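Local atomic coordinates of N-acetylglucosamine-6-phosphate deacetylase (Mycobacterium smegmatis, PDB entry 6FV4), a protein that probably removes the acetyl group from N-acetylglucosamine 6-phosphate by metal-dependent hydrolysis, a step in amino-sugar metabolism. Residues B[87-90]-B[91-95]; B[309-312]-B[313-316]. The protein carries 1 engineered substitution. All blocks are in the same frame, centred on the assembly; numbering follows the deposited sequence.

Contact 1 of 2, residues B[87-90]-B[91-95]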
loop_
_atom_site.group_PDB
_atom_site.type_symbol
_atom_site.label_atom_id
_atom_site.label_comp_id
_atom_site.label_asym_id
_atom_site.label_seq_id
_atom_site.Cartn_x
_atom_site.Cartn_y
_atom_site.Cartn_z
ATOM N N ASP B 87 39.350 -9.560 -12.490
ATOM C CA ASP B 87 38.805 -10.777 -13.072
ATOM C C ASP B 87 37.388 -11.049 -12.566
ATOM O O ASP B 87 36.495 -11.393 -13.350
ATOM C CB ASP B 87 39.749 -11.938 -12.762
ATOM C CG ASP B 87 39.134 -13.289 -13.045
ATOM O OD1 ASP B 87 38.477 -13.455 -14.102
ATOM O OD2 ASP B 87 39.309 -14.199 -12.203
ATOM N N GLU B 88 37.154 -10.882 -11.264
ATOM C CA GLU B 88 35.814 -11.127 -10.745
ATOM C C GLU B 88 34.845 -10.048 -11.209
ATOM O O GLU B 88 33.712 -10.353 -11.589
ATOM C CB GLU B 88 35.849 -11.221 -9.222
ATOM C CG GLU B 88 36.747 -12.338 -8.743
ATOM C CD GLU B 88 36.088 -13.287 -7.778
ATOM O OE1 GLU B 88 34.839 -13.358 -7.739
ATOM O OE2 GLU B 88 36.833 -13.977 -7.045
ATOM N N THR B 89 35.274 -8.785 -11.197
ATOM C CA THR B 89 34.393 -7.720 -11.662
ATOM C C THR B 89 34.081 -7.876 -13.141
ATOM O O THR B 89 32.933 -7.675 -13.564
ATOM C CB THR B 89 35.018 -6.362 -11.373
ATOM O OG1 THR B 89 35.148 -6.223 -9.958
ATOM C CG2 THR B 89 34.118 -5.222 -11.902
ATOM N N ALA B 90 35.078 -8.261 -13.942
ATOM C CA ALA B 90 34.849 -8.413 -15.375
ATOM C C ALA B 90 33.816 -9.500 -15.661
ATOM O O ALA B 90 32.980 -9.345 -16.555
ATOM C CB ALA B 90 36.155 -8.713 -16.101
ATOM N N ARG B 91 33.860 -10.604 -14.908
ATOM C CA ARG B 91 32.920 -11.700 -15.127
ATOM C C ARG B 91 31.501 -11.309 -14.728
ATOM O O ARG B 91 30.529 -11.681 -15.407
ATOM C CB ARG B 91 33.369 -12.941 -14.345
ATOM C CG ARG B 91 34.506 -13.710 -14.987
ATOM C CD ARG B 91 34.532 -15.174 -14.546
ATOM N NE ARG B 91 34.813 -15.324 -13.117
ATOM C CZ ARG B 91 36.033 -15.402 -12.589
ATOM N NH1 ARG B 91 37.104 -15.346 -13.367
ATOM N NH2 ARG B 91 36.186 -15.540 -11.275
ATOM N N ALA B 92 31.355 -10.604 -13.603
ATOM C CA ALA B 92 30.031 -10.161 -13.183
ATOM C C ALA B 92 29.468 -9.160 -14.174
ATOM O O ALA B 92 28.304 -9.270 -14.598
ATOM C CB ALA B 92 30.094 -9.546 -11.790
ATOM N N VAL B 93 30.298 -8.202 -14.578
ATOM C CA VAL B 93 29.863 -7.178 -15.519
ATOM C C VAL B 93 29.467 -7.809 -16.843
ATOM O O VAL B 93 28.428 -7.470 -17.416
ATOM C CB VAL B 93 30.974 -6.125 -15.697
ATOM C CG1 VAL B 93 30.726 -5.299 -16.944
ATOM C CG2 VAL B 93 31.052 -5.248 -14.451
ATOM N N ALA B 94 30.274 -8.747 -17.345
ATOM C CA ALA B 94 29.976 -9.351 -18.640
ATOM C C ALA B 94 28.650 -10.102 -18.611
ATOM O O ALA B 94 27.911 -10.106 -19.598
ATOM C CB ALA B 94 31.104 -10.291 -19.063
ATOM N N LEU B 95 28.334 -10.743 -17.483
ATOM C CA LEU B 95 27.096 -11.502 -17.385
ATOM C C LEU B 95 25.887 -10.586 -17.418
ATOM O O LEU B 95 24.976 -10.766 -18.230
ATOM C CB LEU B 95 27.068 -12.339 -16.106
ATOM C CG LEU B 95 25.685 -12.969 -16.195
ATOM C CD1 LEU B 95 25.750 -14.297 -16.916
ATOM C CD2 LEU B 95 24.958 -13.035 -14.860
#
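Asp87 and Arg91 meet one turn apart on the outer face of a helix, joined by a salt bridge. Arg91 NH1 stands before the carboxylate, 2.4 Å from Asp87 OD1 and 2.7 Å from Asp87 OD2; the first value is too short to be taken literally, though the pairing is clear. A single nitrogen does the touching, and the two planar groups are turned 72° apart, so this is not a coplanar fork. Arg91 reaches back because its chain bends at chi3 (-65°), which also brings Asp87 O above one face of the guanidinium, nearer its rim than its centre. A short, charged aspartate and a long, flexible arginine suit this solvent side: the arginine can fold back to the carboxylate while both stay exposed. Glu88 has its main partner outside the segment: its OE1 accepts a hydrogen bond from Asn80 N and lies 4.4 Å from Arg91 NH2, too far for a salt bridge.

The inner side is closely packed and its residues are small. Thr89 CG2 rests 4.0 Å from Val93 CG2, and that same valine methyl lies 3.2 Å from Thr89 O. Thr89 can be buried because its hydroxyl has polar partners in Gln126 and in Thr85 O. Ala92, with only a methyl group, lets Phe81 come close to the helix. Regular i to i+4 backbone bonds hold the helix, among them Val93 N to Thr89 O at 2.9 Å.

Helix 86-98 links parallel strands 63-76 and 104-109 of the amidohydrolase barrel. Gln126 brings in helix 113-129 alongside; Asn80 ends strand 79-80 and Phe81 begins the loop after it.

Contact 2 of 2, residues B[309-312]-B[313-316]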
loop_
_atom_site.group_PDB
_atom_site.type_symbol
_atom_site.label_atom_id
_atom_site.label_comp_id
_atom_site.label_asym_id
_atom_site.label_seq_id
_atom_site.Cartn_x
_atom_site.Cartn_y
_atom_site.Cartn_z
ATOM N N ALA B 309 20.541 -21.138 -6.598
ATOM C CA ALA B 309 21.819 -21.336 -5.927
ATOM C C ALA B 309 21.597 -21.698 -4.459
ATOM O O ALA B 309 20.820 -21.038 -3.763
ATOM C CB ALA B 309 22.679 -20.074 -6.039
ATOM N N ARG B 310 22.280 -22.751 -3.993
ATOM C CA ARG B 310 22.253 -23.145 -2.590
ATOM C C ARG B 310 23.671 -23.443 -2.130
ATOM O O ARG B 310 24.527 -23.859 -2.921
ATOM C CB ARG B 310 21.369 -24.378 -2.345
ATOM C CG ARG B 310 19.875 -24.128 -2.485
ATOM C CD ARG B 310 19.113 -25.438 -2.476
ATOM N NE ARG B 310 17.667 -25.234 -2.527
ATOM C CZ ARG B 310 16.956 -25.191 -3.649
ATOM N NH1 ARG B 310 17.550 -25.344 -4.826
ATOM N NH2 ARG B 310 15.648 -24.996 -3.590
ATOM N N VAL B 311 23.931 -23.227 -0.845
ATOM C CA VAL B 311 25.235 -23.618 -0.327
ATOM C C VAL B 311 25.300 -25.141 -0.319
ATOM O O VAL B 311 24.340 -25.818 0.071
ATOM C CB VAL B 311 25.494 -22.997 1.055
ATOM C CG1 VAL B 311 25.390 -21.480 0.976
ATOM C CG2 VAL B 311 24.540 -23.526 2.091
ATOM N N ALA B 312 26.402 -25.688 -0.831
ATOM C CA ALA B 312 26.477 -27.127 -1.055
ATOM C C ALA B 312 26.327 -27.884 0.258
ATOM O O ALA B 312 26.841 -27.470 1.299
ATOM C CB ALA B 312 27.796 -27.496 -1.736
ATOM N N GLY B 313 25.596 -28.995 0.206
ATOM C CA GLY B 313 25.297 -29.766 1.388
ATOM C C GLY B 313 24.079 -29.306 2.160
ATOM O O GLY B 313 23.660 -30.009 3.090
ATOM N N THR B 314 23.490 -28.160 1.805
ATOM C CA THR B 314 22.359 -27.606 2.537
ATOM C C THR B 314 21.214 -27.307 1.579
ATOM O O THR B 314 21.396 -27.275 0.359
ATOM C CB THR B 314 22.761 -26.330 3.286
ATOM O OG1 THR B 314 24.116 -26.451 3.747
ATOM C CG2 THR B 314 21.836 -26.086 4.476
ATOM N N ASP B 315 20.020 -27.108 2.150
ATOM C CA ASP B 315 18.844 -26.659 1.409
ATOM C C ASP B 315 18.723 -25.142 1.367
ATOM O O ASP B 315 17.740 -24.628 0.820
ATOM C CB ASP B 315 17.554 -27.220 2.026
ATOM C CG ASP B 315 17.639 -28.693 2.361
ATOM O OD1 ASP B 315 16.758 -29.183 3.107
ATOM O OD2 ASP B 315 18.576 -29.364 1.886
ATOM N N THR B 316 19.686 -24.421 1.936
ATOM C CA THR B 316 19.530 -22.994 2.171
ATOM C C THR B 316 19.888 -22.199 0.920
ATOM O O THR B 316 20.998 -22.320 0.384
ATOM C CB THR B 316 20.397 -22.557 3.350
ATOM O OG1 THR B 316 21.696 -23.135 3.218
ATOM C CG2 THR B 316 19.782 -23.013 4.665
#
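Val311 lays its CG2 methyl against two threonine hydroxyls, 3.1 Å from Thr316 OG1 and 3.4 Å from Thr314 OG1. Its chi1 of -57° puts CG1 anti to the carbonyl carbon and leaves CG2 between the backbone N and C, on the side of the returning chain. Val311 and Thr314 run alongside each other in one direction, whereas Thr316 comes across the valine. Beta-branched residues suit both arms: valine keeps to an extended strand backbone, and the threonines offer compact side chains with a polar end at the surface.

The reversal itself is a type II beta turn from Val311 to Thr314, closed by a bond from Thr314 N to Val311 O (3.0 Å). Gly313 occupies its third position with a positive phi of 86°, where a CB would collide with the carbonyl oxygen of Ala312.

Arg310 and Thr316 complete the hairpin-like return. Thr316 O accepts a weak bond from Val311 N at 3.3 Å, and Arg310 CA makes a CA-H...O contact with it at the same distance. The arginine chain is straight through its methylenes, its aliphatic carbons passing Thr316 O. NE gives a weak, bent bond of 3.4 Å to Asp315 O (138° at the hydrogen), which lies in the guanidinium plane at its edge. The attraction is thus to a backbone carbonyl; the carboxylate of Asp315 stays apart.

Strand 308-311 is an edge of a three-stranded antiparallel sheet within the chain, its backbone bonded to strand 300-305 by Arg310 with Asp303, and Ala312 just beyond it with Asp301. On the loop side, Ala309 pairs by backbone with Ala318, a predicted substrate-binding residue ahead of helix 324-334.

Overall arrangement
From the N terminus, contact 1 comes first, about two turns of helix 86-98, early in the amidohydrolase barrel; it closes no loop beyond the helix itself. The chain then passes through the remaining parallel barrel strands, down to 278-281, before the small antiparallel sheet begins at strand 293-297. Contact 2 closes the turn that leaves its last strand, 308-311, toward helix 324-334. The two are in series, neither nested nor crossing, with centres about 23 Å apart and nearest atoms about 12 Å apart. They do not touch, but both border the loop after strand 278-281: Leu95 of contact 1 packs on Thr288, and Ala309 of contact 2 on Ala287.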